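Local structure of D-3-phosphoglycerate dehydrogenase oxidoreductase protein (Ralstonia solanacearum, 3GG9) at residues K4-D9 with A47-L52; L72-Q77 with Q318-I323; I232-D237 with L255-G260; N185-G190 with G202-E207; K37-L42 with R63-R68. The protein probably catalyses the NAD-dependent oxidation of D-3-phosphoglycerate, as a member of the D-isomer specific 2-hydroxyacid dehydrogenase family. All blocks are in the same frame, centred on the assembly; numbering follows the deposited sequence.

Contact 1 (K4-D9 with A47-L52); sequences KIAVLD and ADVEAL. Unlike the reference sequence in segment 47-52: Leu-52 (reference Ile).
Two neighbouring strands of the five-stranded parallel sheet, 4-7 and 51-54, meet where the second strand is just starting, in the flavodoxin-like domain that members of this family use for the substrate. The tight part is the pairing of Ile-5 with Ala-51 and of Ala-6 with Leu-52. Ala-6 N reaches Ala-51 O at 3.0 Å, nearly along the C=O axis, and strand 28-31 pairs with the other edge of 4-7. On the Ala-6 face, the single methyl CB touches two branches, Val-49 CG1 at 3.7 Å and Leu-52 CD1 at 3.8 Å; a small residue suits a place this crowded. Ile-5 and Ala-51 share the other face, CG1 of the isoleucine resting 3.8 Å from the alanine CB. Leu-8 completes the apolar patch, crossing Leu-52 obliquely. Lys-4, its chain bent at CG (chi2 -102°), packs its methylenes closely over the carbonyl of Asp-48, with CD 3.7 Å from Asp-48 O. The fit loosens at the end of that chain, beside exposed Asp-48: Lys-4 NZ stays 5.1 Å from Asp-48 OD2, so any attraction there is probably weak and screened by water. The entrance to the sheet is nevertheless well bonded. Lys-4 O accepts two amides in its carbonyl plane, Glu-50 N and Ala-51 N. Glu-50, whose long acid chain runs out extended from CG, returns the grip: Lys-4 N donates to Glu-50 OE2 over 2.9 Å, arriving 48° above the carboxylate plane.

Contact 2 (L72-Q77 with Q318-I323); sequences LKIISQ and QNILDI
The oxygen of a single bound water is the best-held polar atom here, gripped three times between strand 74-77 and helix 306-324. It donates to Ser-76 OG and to Gln-77 O, each 3.0 Å from the water oxygen, and accepts from Asn-319 ND2 at a short 2.5 Å. Its two protons and an acceptor site are thus all spoken for, and a strand and a helix with no direct hydrogen bond between these segments are joined through it. Ser-76 OG, anti to its own backbone N (chi1 -166°), is also bonded to Ala-316 O, two residues before the segment on the same helix, so this buried hydroxyl is doubly satisfied. Serine suits the place: its short side chain lets the helix come close, and Ser-76 CB lies 3.8 Å from Ile-320 CG1. Beside this polar corner the contact turns oily. Ile-74 CG2 faces Ile-320 CG1 at 4.2 Å, while the other branch of Ile-74 runs on to its tip, CD1, 3.8 Å from Ile-323 CG2. Those two isoleucines pass each other alongside, pointing opposite ways. The axes of strand 74-77 and of the helical segment 318-323 approach to 9.0 Å, their directions 142° apart. Leu-102 of strand 100-102 and Val-53 of strand 51-54 widen the apolar bed under the helix. A helix from the far end of the chain covering one face of the N-terminal sheet is characteristic of the discontinuous substrate-binding domain of D-2-hydroxyacid dehydrogenases, and consistent with that role here.

Contact 3 (I232-D237 with L255-G260); sequences IITVAD and LVEENG. Unlike the reference sequence in segment 232-237: Ile-233 (reference Val).
Glu-257 and Val-235 cross at about a right angle where the glutamate meets the start of helix 235-238. The glutamate starts from the crowded torsion, CG between backbone N and carbonyl carbon (chi1 72°), then runs out extended alongside Thr-234. Its OE1 ends 2.7 Å from Val-235 N, on a nearly straight bond (175°) that uses the anti lone pair. Val-235 turns CG2 past that oxygen onto Gly-260 CA, 3.5 Å away. Glycine suits this spot, closing the type II turn from Glu-257: a beta carbon would strike Glu-257 O. Upstream, Ile-233 and Val-256 form a single backbone bridge, with Ile-233 N bonded to Leu-255 O and Glu-257 N to Ile-233 O over 2.9 Å. Their apolar side chains meet more loosely, Ile-233 CB lying 4.1 Å from Val-256 CG2. Thr-234 is the N-cap of the helix in a capping box: its OG1 accepts from Asp-237 N at 3.2 Å, and Asp-237 OD1 accepts from Thr-234 N. In this part of the NAD-binding Rossmann domain, two acidic side chains thus take up amides at one helix start; its positive dipole end and, for Asp-237, a salt bridge to Arg-240 would tend to keep both carboxylates ionised.

Contact 4 (N185-G190 with G202-E207); sequences NVLVWG and GFAVAE
Strand 185-189 receives the short, weakly bonded strand at about 204-205 along one edge, parallel, at the rim of the seven-stranded Rossmann sheet. Val-186, whose CG1 stands anti to the backbone N (chi1 -175°), presses this branch against the Phe-203 ring, 3.7 Å from CD2, meeting it obliquely. The carbonyl of Val-186 reaches the partner through a water, which donates to Val-186 O at 2.5 Å and accepts from Ala-204 N. Leu-187 points to the other face, where its CD2 touches the methyl of Ala-204 at 3.7 Å; alanine leaves room for the longer leucine. Val-188 carries the direct bonding: its N donates to Ala-204 O over 2.9 Å in the carbonyl plane, and its O accepts from Ala-206 N, also 2.9 Å away but 26° above the carbonyl plane. The beta-branched side chain of Val-188, well suited to a strand, sets CG2 4.1 Å from Phe-203 CB. Trp-189 closes the row edge-on, its CD1 meeting Ala-206 O at 3.6 Å within the ring plane. Helix 192-200 connects the two strands in sequence, ended by a Schellman motif in which Gly-202 takes the positive phi of 87° that glycine adopts easily. This beta-alpha-beta crossover packs Val-188 and Val-205 against helix 192-200 and Val-186 and Phe-203 against helix 170-181, while Leu-187, Trp-189 and Ala-206 meet helix 209-215 and strand 162-166 continues the sheet beyond.

Contact 5 (K37-L42 with R63-R68); sequences KGVGQL and RQLLDR
Val-39 gives up the most surface, followed by Leu-65 and Arg-68, and these three join the first turn of helix 39-45 to the short helix 63-66 and the residues just after it. The valine directs one methyl, CG1, anti to its backbone N (chi1 -174°), into the opposing backbone: CG1 lies 3.3 Å from Gln-64 O and 3.7 Å from Leu-65 CA. The short branch of a valine lets the two backbones approach closely here. Arg-68 covers the same methyl from the solvent side. Its chain, extended from CG to NE, crosses the valine at about a right angle and lays one face of the guanidinium over CG1, with Arg-68 NH1 3.5 Å from Val-39 CG1. Arg-68 NH1 also makes a weak bond, 3.1 Å long, to Gln-64 O. Leu-65 fills the inner side. With its CG anti to the backbone N, it crosses Leu-42 at about a right angle, the two CD2 methyls of Leu-65 and Leu-42 standing 4.1 Å apart. Leu-42 also rests on Thr-59. No hydrogen bond links the two segments, so their association here rests on buried leucines and a valine, with the alkyl stem and flat face of an exposed arginine shielding the apolar seam while its charge can remain hydrated.

The five contacts divide between the two domains of the subunit. Contacts 1, 2 and 5 belong to the N-terminal domain: strand 51-54 pairs with strand 74-77, so contacts 1 and 2 touch in one sheet with centres 11 Å apart, and contact 5 packs helices that precede and follow strand 51-54, its segments alternating with those of contact 1. Contacts 3 and 4, centres 21 Å apart, lie in the Rossmann domain, their centres 38 to 45 Å from those of contacts 1 and 2. Both are nested in the long loop that contact 2 closes, for the chain builds the nucleotide domain before its last helix returns to the first sheet, giving the two-domain family architecture.

Contact 1 (K4-D9 with A47-L52)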
# COMPACT_ATOMS: atom_id res chain seq x y z
N LYS A 4 31.92 24.33 10.28
CA LYS A 4 32.03 22.89 10.10
C LYS A 4 30.66 22.34 10.54
O LYS A 4 30.25 22.50 11.71
CB LYS A 4 33.16 22.37 10.99
CG LYS A 4 34.01 21.28 10.38
CD LYS A 4 33.64 19.91 10.93
CE LYS A 4 34.54 18.82 10.37
NZ LYS A 4 33.96 17.47 10.59
N ILE A 5 29.93 21.74 9.59
CA ILE A 5 28.57 21.25 9.82
C ILE A 5 28.51 19.74 9.64
O ILE A 5 29.13 19.19 8.73
CB ILE A 5 27.55 21.95 8.87
CG1 ILE A 5 27.52 23.44 9.15
CG2 ILE A 5 26.14 21.32 8.95
CD1 ILE A 5 26.73 24.26 8.17
N ALA A 6 27.81 19.06 10.55
CA ALA A 6 27.54 17.65 10.40
C ALA A 6 26.04 17.36 10.43
O ALA A 6 25.30 17.95 11.22
CB ALA A 6 28.24 16.84 11.46
N VAL A 7 25.62 16.47 9.54
CA VAL A 7 24.26 15.95 9.50
C VAL A 7 24.36 14.47 9.88
O VAL A 7 25.09 13.70 9.25
CB VAL A 7 23.62 16.02 8.09
CG1 VAL A 7 22.16 15.57 8.16
CG2 VAL A 7 23.73 17.43 7.48
N LEU A 8 23.60 14.07 10.90
CA LEU A 8 23.66 12.71 11.42
C LEU A 8 22.55 11.81 10.84
O LEU A 8 21.51 12.31 10.42
CB LEU A 8 23.50 12.78 12.94
CG LEU A 8 24.61 13.48 13.73
CD1 LEU A 8 24.35 13.30 15.21
CD2 LEU A 8 25.98 12.88 13.36
N ASP A 9 22.80 10.50 10.84
CA ASP A 9 21.77 9.45 10.67
C ASP A 9 21.00 9.45 9.34
O ASP A 9 19.80 9.19 9.33
CB ASP A 9 20.75 9.48 11.82
CG ASP A 9 21.40 9.59 13.18
OD1 ASP A 9 22.28 8.76 13.49
OD2 ASP A 9 21.01 10.49 13.95
N ALA A 47 33.62 15.76 16.75
CA ALA A 47 34.51 16.55 17.61
C ALA A 47 34.78 17.98 17.13
O ALA A 47 34.84 18.91 17.94
CB ALA A 47 35.83 15.80 17.84
N ASP A 48 34.90 18.15 15.82
CA ASP A 48 35.22 19.46 15.25
C ASP A 48 34.03 20.29 14.79
O ASP A 48 34.21 21.40 14.30
CB ASP A 48 36.18 19.31 14.07
CG ASP A 48 37.50 18.66 14.45
OD1 ASP A 48 38.05 18.99 15.53
OD2 ASP A 48 37.99 17.82 13.66
N VAL A 49 32.81 19.76 14.91
CA VAL A 49 31.68 20.48 14.30
C VAL A 49 31.16 21.60 15.17
O VAL A 49 31.04 21.46 16.38
CB VAL A 49 30.54 19.53 13.73
CG1 VAL A 49 31.05 18.11 13.56
CG2 VAL A 49 29.26 19.59 14.55
N GLU A 50 30.85 22.71 14.53
CA GLU A 50 30.27 23.84 15.21
C GLU A 50 28.76 23.82 15.07
O GLU A 50 28.05 24.38 15.91
CB GLU A 50 30.85 25.13 14.64
CG GLU A 50 32.38 25.15 14.60
CD GLU A 50 32.91 26.09 13.55
OE1 GLU A 50 32.87 27.32 13.77
OE2 GLU A 50 33.37 25.60 12.50
N ALA A 51 28.26 23.19 14.01
CA ALA A 51 26.80 23.09 13.80
C ALA A 51 26.36 21.68 13.49
O ALA A 51 26.91 21.02 12.61
CB ALA A 51 26.31 24.07 12.73
N LEU A 52 25.34 21.22 14.20
CA LEU A 52 24.89 19.85 14.07
C LEU A 52 23.46 19.89 13.57
O LEU A 52 22.63 20.57 14.16
CB LEU A 52 24.97 19.16 15.43
CG LEU A 52 25.10 17.65 15.58
CD1 LEU A 52 26.18 17.06 14.70
CD2 LEU A 52 25.38 17.38 17.03

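Contact 2 (L72-Q77 with Q318-I323)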
# COMPACT_ATOMS: atom_id res chain seq x y z
N LEU A 72 30.89 22.93 19.75
CA LEU A 72 29.50 22.99 19.30
C LEU A 72 28.83 24.30 19.68
O LEU A 72 28.83 24.69 20.85
CB LEU A 72 28.67 21.83 19.87
CG LEU A 72 27.22 21.77 19.38
CD1 LEU A 72 27.16 21.56 17.86
CD2 LEU A 72 26.44 20.67 20.08
N LYS A 73 28.25 24.97 18.69
CA LYS A 73 27.57 26.25 18.89
C LYS A 73 26.07 26.19 18.59
O LYS A 73 25.28 26.91 19.21
CB LYS A 73 28.22 27.33 18.04
CG LYS A 73 29.67 27.63 18.41
CD LYS A 73 30.21 28.84 17.67
CE LYS A 73 30.94 28.45 16.40
NZ LYS A 73 32.12 29.33 16.18
N ILE A 74 25.70 25.36 17.61
CA ILE A 74 24.34 25.27 17.10
C ILE A 74 23.90 23.81 16.94
O ILE A 74 24.63 22.98 16.41
CB ILE A 74 24.23 25.96 15.71
CG1 ILE A 74 24.46 27.47 15.84
CG2 ILE A 74 22.89 25.67 15.03
CD1 ILE A 74 24.92 28.17 14.53
N ILE A 75 22.69 23.50 17.42
CA ILE A 75 21.98 22.30 17.00
C ILE A 75 20.77 22.77 16.22
O ILE A 75 19.96 23.57 16.73
CB ILE A 75 21.55 21.44 18.20
CG1 ILE A 75 22.78 20.89 18.92
CG2 ILE A 75 20.67 20.25 17.73
CD1 ILE A 75 22.48 20.49 20.35
N SER A 76 20.67 22.31 14.97
CA SER A 76 19.51 22.65 14.15
C SER A 76 18.64 21.41 13.93
O SER A 76 19.07 20.45 13.31
CB SER A 76 19.94 23.25 12.80
OG SER A 76 18.80 23.84 12.19
N GLN A 77 17.43 21.47 14.47
CA GLN A 77 16.48 20.37 14.49
C GLN A 77 15.56 20.45 13.29
O GLN A 77 14.91 21.49 13.07
CB GLN A 77 15.63 20.45 15.76
CG GLN A 77 14.68 19.31 15.95
CD GLN A 77 15.41 18.00 15.95
OE1 GLN A 77 16.31 17.78 16.75
NE2 GLN A 77 15.06 17.13 15.02
N GLN A 318 18.23 26.85 6.40
CA GLN A 318 17.94 28.29 6.46
C GLN A 318 18.02 28.82 7.89
O GLN A 318 18.47 29.94 8.11
CB GLN A 318 16.59 28.62 5.82
CG GLN A 318 16.37 30.10 5.48
CD GLN A 318 17.48 30.70 4.61
OE1 GLN A 318 17.83 30.16 3.57
NE2 GLN A 318 18.03 31.85 5.05
N ASN A 319 17.63 27.99 8.87
CA ASN A 319 17.73 28.40 10.28
C ASN A 319 19.18 28.70 10.69
O ASN A 319 19.44 29.70 11.37
CB ASN A 319 17.08 27.37 11.21
CG ASN A 319 15.56 27.46 11.25
OD1 ASN A 319 14.96 28.43 10.78
ND2 ASN A 319 14.93 26.46 11.84
N ILE A 320 20.12 27.85 10.27
CA ILE A 320 21.53 28.09 10.52
C ILE A 320 21.97 29.41 9.86
O ILE A 320 22.60 30.25 10.51
CB ILE A 320 22.42 26.93 10.04
CG1 ILE A 320 22.15 25.67 10.88
CG2 ILE A 320 23.90 27.31 10.11
CD1 ILE A 320 22.75 24.39 10.29
N LEU A 321 21.61 29.61 8.60
CA LEU A 321 21.92 30.85 7.89
C LEU A 321 21.34 32.10 8.55
O LEU A 321 22.01 33.13 8.61
CB LEU A 321 21.49 30.80 6.42
CG LEU A 321 21.93 29.63 5.54
CD1 LEU A 321 21.54 29.89 4.09
CD2 LEU A 321 23.43 29.32 5.65
N ASP A 322 20.10 32.01 9.03
CA ASP A 322 19.42 33.13 9.68
C ASP A 322 20.08 33.49 11.01
O ASP A 322 20.17 34.66 11.34
CB ASP A 322 17.94 32.83 9.95
CG ASP A 322 17.09 32.78 8.69
OD1 ASP A 322 17.45 33.34 7.63
OD2 ASP A 322 16.00 32.17 8.79
N ILE A 323 20.52 32.48 11.76
CA ILE A 323 21.18 32.72 13.05
C ILE A 323 22.53 33.43 12.86
O ILE A 323 22.84 34.37 13.60
CB ILE A 323 21.29 31.42 13.90
CG1 ILE A 323 20.28 31.45 15.03
CG2 ILE A 323 22.65 31.24 14.54
CD1 ILE A 323 18.91 31.14 14.58
O HOH W 1 15.85 24.30 12.56

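Contact 3 (I232-D237 with L255-G260)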
# COMPACT_ATOMS: atom_id res chain seq x y z
N ILE A 232 -0.56 3.96 26.96
CA ILE A 232 -2.00 4.23 26.99
C ILE A 232 -2.79 3.08 26.37
O ILE A 232 -3.99 2.92 26.61
CB ILE A 232 -2.33 5.59 26.29
CG1 ILE A 232 -3.71 6.11 26.71
CG2 ILE A 232 -2.14 5.50 24.77
CD1 ILE A 232 -4.01 7.52 26.26
N ILE A 233 -2.10 2.27 25.57
CA ILE A 233 -2.71 1.12 24.94
C ILE A 233 -2.11 -0.09 25.64
O ILE A 233 -0.90 -0.27 25.67
CB ILE A 233 -2.45 1.10 23.40
CG1 ILE A 233 -3.10 2.33 22.76
CG2 ILE A 233 -3.04 -0.15 22.76
CD1 ILE A 233 -2.71 2.52 21.31
N THR A 234 -2.97 -0.88 26.25
CA THR A 234 -2.53 -2.03 27.02
C THR A 234 -2.84 -3.30 26.25
O THR A 234 -3.52 -3.25 25.23
CB THR A 234 -3.28 -2.07 28.36
OG1 THR A 234 -4.68 -2.27 28.11
CG2 THR A 234 -3.09 -0.76 29.10
N VAL A 235 -2.35 -4.44 26.73
CA VAL A 235 -2.74 -5.74 26.18
C VAL A 235 -4.24 -5.99 26.31
O VAL A 235 -4.82 -6.63 25.45
CB VAL A 235 -2.00 -6.95 26.87
CG1 VAL A 235 -2.44 -8.28 26.28
CG2 VAL A 235 -0.54 -6.83 26.69
N ALA A 236 -4.86 -5.49 27.38
CA ALA A 236 -6.31 -5.65 27.55
C ALA A 236 -7.06 -4.96 26.42
O ALA A 236 -8.01 -5.52 25.86
CB ALA A 236 -6.77 -5.13 28.91
N ASP A 237 -6.62 -3.75 26.08
CA ASP A 237 -7.19 -2.99 24.96
C ASP A 237 -7.06 -3.72 23.63
O ASP A 237 -8.01 -3.85 22.87
CB ASP A 237 -6.51 -1.62 24.83
CG ASP A 237 -6.78 -0.71 26.02
OD1 ASP A 237 -5.85 0.01 26.45
OD2 ASP A 237 -7.93 -0.70 26.52
N LEU A 255 3.72 4.17 23.02
CA LEU A 255 2.28 4.33 23.23
C LEU A 255 1.58 3.03 23.64
O LEU A 255 0.55 3.07 24.30
CB LEU A 255 1.59 4.86 21.98
CG LEU A 255 1.98 6.26 21.50
CD1 LEU A 255 1.28 6.58 20.19
CD2 LEU A 255 1.63 7.31 22.53
N VAL A 256 2.13 1.89 23.22
CA VAL A 256 1.63 0.58 23.64
C VAL A 256 2.55 0.10 24.75
O VAL A 256 3.76 0.24 24.63
CB VAL A 256 1.64 -0.45 22.49
CG1 VAL A 256 1.02 -1.79 22.92
CG2 VAL A 256 0.89 0.09 21.27
N GLU A 257 1.98 -0.45 25.82
CA GLU A 257 2.79 -1.04 26.88
C GLU A 257 3.78 -2.05 26.34
O GLU A 257 3.53 -2.74 25.36
CB GLU A 257 1.93 -1.62 28.01
CG GLU A 257 1.18 -2.90 27.69
CD GLU A 257 0.47 -3.47 28.92
OE1 GLU A 257 -0.52 -4.21 28.76
OE2 GLU A 257 0.91 -3.20 30.05
N GLU A 258 4.94 -2.08 26.98
CA GLU A 258 6.08 -2.88 26.57
C GLU A 258 5.69 -4.35 26.36
O GLU A 258 5.01 -4.96 27.20
CB GLU A 258 7.16 -2.71 27.64
CG GLU A 258 8.45 -3.35 27.30
CD GLU A 258 9.52 -3.00 28.29
OE1 GLU A 258 10.70 -3.10 27.92
OE2 GLU A 258 9.17 -2.61 29.44
N ASN A 259 6.08 -4.88 25.20
CA ASN A 259 5.72 -6.21 24.68
C ASN A 259 4.21 -6.46 24.48
O ASN A 259 3.82 -7.55 24.12
CB ASN A 259 6.34 -7.35 25.50
CG ASN A 259 7.84 -7.20 25.69
OD1 ASN A 259 8.55 -6.80 24.77
ND2 ASN A 259 8.33 -7.51 26.88
N GLY A 260 3.39 -5.43 24.68
CA GLY A 260 1.94 -5.59 24.61
C GLY A 260 1.46 -6.07 23.26
O GLY A 260 0.61 -6.95 23.16
O HOH W 2 -3.57 -4.87 30.14

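Contact 4 (N185-G190 with G202-E207)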
# COMPACT_ATOMS: atom_id res chain seq x y z
N ASN A 185 -16.65 3.31 7.80
CA ASN A 185 -17.33 3.85 8.99
C ASN A 185 -16.28 4.40 9.96
O ASN A 185 -15.60 3.63 10.66
CB ASN A 185 -18.20 2.74 9.63
CG ASN A 185 -19.04 3.24 10.80
OD1 ASN A 185 -19.65 4.31 10.73
ND2 ASN A 185 -19.08 2.46 11.89
N VAL A 186 -16.12 5.71 10.00
CA VAL A 186 -15.04 6.31 10.79
C VAL A 186 -15.50 6.71 12.21
O VAL A 186 -16.46 7.50 12.38
CB VAL A 186 -14.34 7.49 10.06
CG1 VAL A 186 -13.14 7.99 10.88
CG2 VAL A 186 -13.89 7.10 8.65
N LEU A 187 -14.81 6.15 13.20
CA LEU A 187 -14.98 6.48 14.62
C LEU A 187 -13.70 7.02 15.22
O LEU A 187 -12.62 6.44 15.07
CB LEU A 187 -15.41 5.25 15.43
CG LEU A 187 -16.70 4.49 15.10
CD1 LEU A 187 -16.77 3.21 15.93
CD2 LEU A 187 -17.93 5.35 15.34
N VAL A 188 -13.83 8.13 15.95
CA VAL A 188 -12.69 8.81 16.56
C VAL A 188 -12.77 8.70 18.09
O VAL A 188 -13.86 8.71 18.66
CB VAL A 188 -12.61 10.30 16.09
CG1 VAL A 188 -11.45 11.02 16.75
CG2 VAL A 188 -12.46 10.36 14.56
N TRP A 189 -11.63 8.55 18.75
CA TRP A 189 -11.53 8.68 20.20
C TRP A 189 -10.24 9.44 20.57
O TRP A 189 -9.31 9.50 19.79
CB TRP A 189 -11.61 7.31 20.89
CG TRP A 189 -12.08 7.45 22.33
CD1 TRP A 189 -13.36 7.66 22.77
CD2 TRP A 189 -11.25 7.46 23.49
NE1 TRP A 189 -13.38 7.79 24.13
CE2 TRP A 189 -12.10 7.67 24.60
CE3 TRP A 189 -9.88 7.31 23.71
CZ2 TRP A 189 -11.62 7.72 25.91
CZ3 TRP A 189 -9.39 7.38 25.01
CH2 TRP A 189 -10.26 7.58 26.09
N GLY A 190 -10.22 10.06 21.75
CA GLY A 190 -9.05 10.81 22.24
C GLY A 190 -9.45 11.66 23.43
O GLY A 190 -10.51 11.45 24.02
N GLY A 202 -17.67 16.40 11.50
CA GLY A 202 -18.70 15.47 11.05
C GLY A 202 -18.35 14.02 11.31
O GLY A 202 -18.98 13.11 10.77
N PHE A 203 -17.35 13.77 12.15
CA PHE A 203 -17.00 12.41 12.50
C PHE A 203 -17.69 11.97 13.77
O PHE A 203 -17.84 12.75 14.72
CB PHE A 203 -15.48 12.24 12.62
CG PHE A 203 -14.77 12.29 11.29
CD1 PHE A 203 -14.08 13.42 10.89
CD2 PHE A 203 -14.83 11.20 10.42
CE1 PHE A 203 -13.45 13.48 9.65
CE2 PHE A 203 -14.19 11.25 9.16
CZ PHE A 203 -13.50 12.39 8.79
N ALA A 204 -18.13 10.71 13.77
CA ALA A 204 -18.64 10.05 14.97
C ALA A 204 -17.52 9.81 15.97
O ALA A 204 -16.38 9.50 15.60
CB ALA A 204 -19.26 8.75 14.59
N VAL A 205 -17.85 9.95 17.25
CA VAL A 205 -16.91 9.71 18.33
C VAL A 205 -17.34 8.42 18.99
O VAL A 205 -18.52 8.23 19.25
CB VAL A 205 -16.91 10.91 19.32
CG1 VAL A 205 -16.17 10.58 20.60
CG2 VAL A 205 -16.30 12.11 18.64
N ALA A 206 -16.40 7.51 19.21
CA ALA A 206 -16.69 6.25 19.85
C ALA A 206 -17.23 6.45 21.27
O ALA A 206 -16.86 7.41 21.94
CB ALA A 206 -15.44 5.37 19.86
N GLU A 207 -18.10 5.54 21.72
CA GLU A 207 -18.73 5.59 23.05
C GLU A 207 -17.70 5.66 24.16
O GLU A 207 -17.87 6.39 25.14
CB GLU A 207 -19.60 4.36 23.29
CG GLU A 207 -20.86 4.32 22.46
CD GLU A 207 -22.00 3.59 23.15
OE1 GLU A 207 -21.76 2.88 24.15
OE2 GLU A 207 -23.15 3.75 22.70
O HOH W 3 -17.87 9.18 11.22

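Contact 5 (K37-L42 with R63-R68)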
# COMPACT_ATOMS: atom_id res chain seq x y z
N LYS A 37 25.85 4.99 18.58
CA LYS A 37 25.30 5.20 19.90
C LYS A 37 26.39 5.06 20.97
O LYS A 37 27.41 4.37 20.78
CB LYS A 37 24.10 4.28 20.17
CG LYS A 37 22.99 4.42 19.13
CD LYS A 37 21.62 4.63 19.76
CE LYS A 37 20.60 5.09 18.72
NZ LYS A 37 19.29 5.45 19.32
N GLY A 38 26.19 5.77 22.07
CA GLY A 38 27.20 5.79 23.11
C GLY A 38 28.01 7.05 22.96
O GLY A 38 28.46 7.39 21.86
N VAL A 39 28.21 7.73 24.08
CA VAL A 39 28.77 9.07 24.12
C VAL A 39 30.15 9.17 23.47
O VAL A 39 30.39 10.06 22.65
CB VAL A 39 28.78 9.60 25.57
CG1 VAL A 39 29.21 11.04 25.62
CG2 VAL A 39 27.40 9.47 26.20
N GLY A 40 31.03 8.23 23.82
CA GLY A 40 32.42 8.22 23.35
C GLY A 40 32.60 8.27 21.85
O GLY A 40 33.21 9.21 21.32
N GLN A 41 32.06 7.27 21.16
CA GLN A 41 32.15 7.13 19.70
C GLN A 41 31.50 8.29 18.94
O GLN A 41 32.00 8.73 17.90
CB GLN A 41 31.50 5.82 19.25
CG GLN A 41 32.27 4.54 19.53
CD GLN A 41 31.52 3.29 19.07
OE1 GLN A 41 32.13 2.24 18.87
NE2 GLN A 41 30.20 3.40 18.90
N LEU A 42 30.37 8.78 19.47
CA LEU A 42 29.64 9.87 18.84
C LEU A 42 30.37 11.20 18.99
O LEU A 42 30.44 11.98 18.03
CB LEU A 42 28.21 9.96 19.38
CG LEU A 42 27.26 10.99 18.75
CD1 LEU A 42 27.18 10.81 17.24
CD2 LEU A 42 25.88 10.90 19.39
N ARG A 63 23.43 15.73 28.21
CA ARG A 63 24.45 16.53 28.91
C ARG A 63 25.84 15.89 28.80
O ARG A 63 26.83 16.60 28.59
CB ARG A 63 24.08 16.73 30.40
CG ARG A 63 24.98 17.74 31.14
CD ARG A 63 24.51 18.03 32.58
NE ARG A 63 23.32 18.87 32.65
CZ ARG A 63 23.32 20.21 32.63
NH1 ARG A 63 22.17 20.87 32.70
NH2 ARG A 63 24.46 20.90 32.55
N GLN A 64 25.89 14.56 28.93
CA GLN A 64 27.16 13.84 28.85
C GLN A 64 27.82 13.94 27.47
O GLN A 64 29.05 13.89 27.36
CB GLN A 64 27.01 12.37 29.30
CG GLN A 64 25.56 11.85 29.43
CD GLN A 64 24.86 12.32 30.70
OE1 GLN A 64 23.73 12.81 30.64
NE2 GLN A 64 25.52 12.19 31.84
N LEU A 65 27.00 14.09 26.44
CA LEU A 65 27.51 14.32 25.10
C LEU A 65 28.02 15.75 24.99
O LEU A 65 29.13 15.97 24.52
CB LEU A 65 26.44 14.02 24.04
CG LEU A 65 26.87 14.27 22.59
CD1 LEU A 65 27.96 13.28 22.14
CD2 LEU A 65 25.63 14.24 21.68
N LEU A 66 27.21 16.71 25.45
CA LEU A 66 27.58 18.13 25.39
C LEU A 66 28.87 18.46 26.16
O LEU A 66 29.62 19.36 25.77
CB LEU A 66 26.42 19.01 25.85
CG LEU A 66 25.18 18.93 24.96
CD1 LEU A 66 23.95 19.41 25.70
CD2 LEU A 66 25.36 19.70 23.65
N ASP A 67 29.12 17.71 27.24
CA ASP A 67 30.37 17.78 28.02
C ASP A 67 31.59 17.44 27.17
O ASP A 67 32.68 17.95 27.41
CB ASP A 67 30.34 16.80 29.20
CG ASP A 67 29.39 17.23 30.30
OD1 ASP A 67 29.02 16.36 31.12
OD2 ASP A 67 29.02 18.43 30.36
N ARG A 68 31.40 16.57 26.18
CA ARG A 68 32.48 16.12 25.31
C ARG A 68 32.61 16.89 24.00
O ARG A 68 33.40 16.51 23.13
CB ARG A 68 32.33 14.64 25.02
CG ARG A 68 32.65 13.72 26.18
CD ARG A 68 32.73 12.29 25.67
NE ARG A 68 32.91 11.23 26.67
CZ ARG A 68 32.27 11.12 27.84
NH1 ARG A 68 31.34 11.99 28.23
NH2 ARG A 68 32.56 10.09 28.62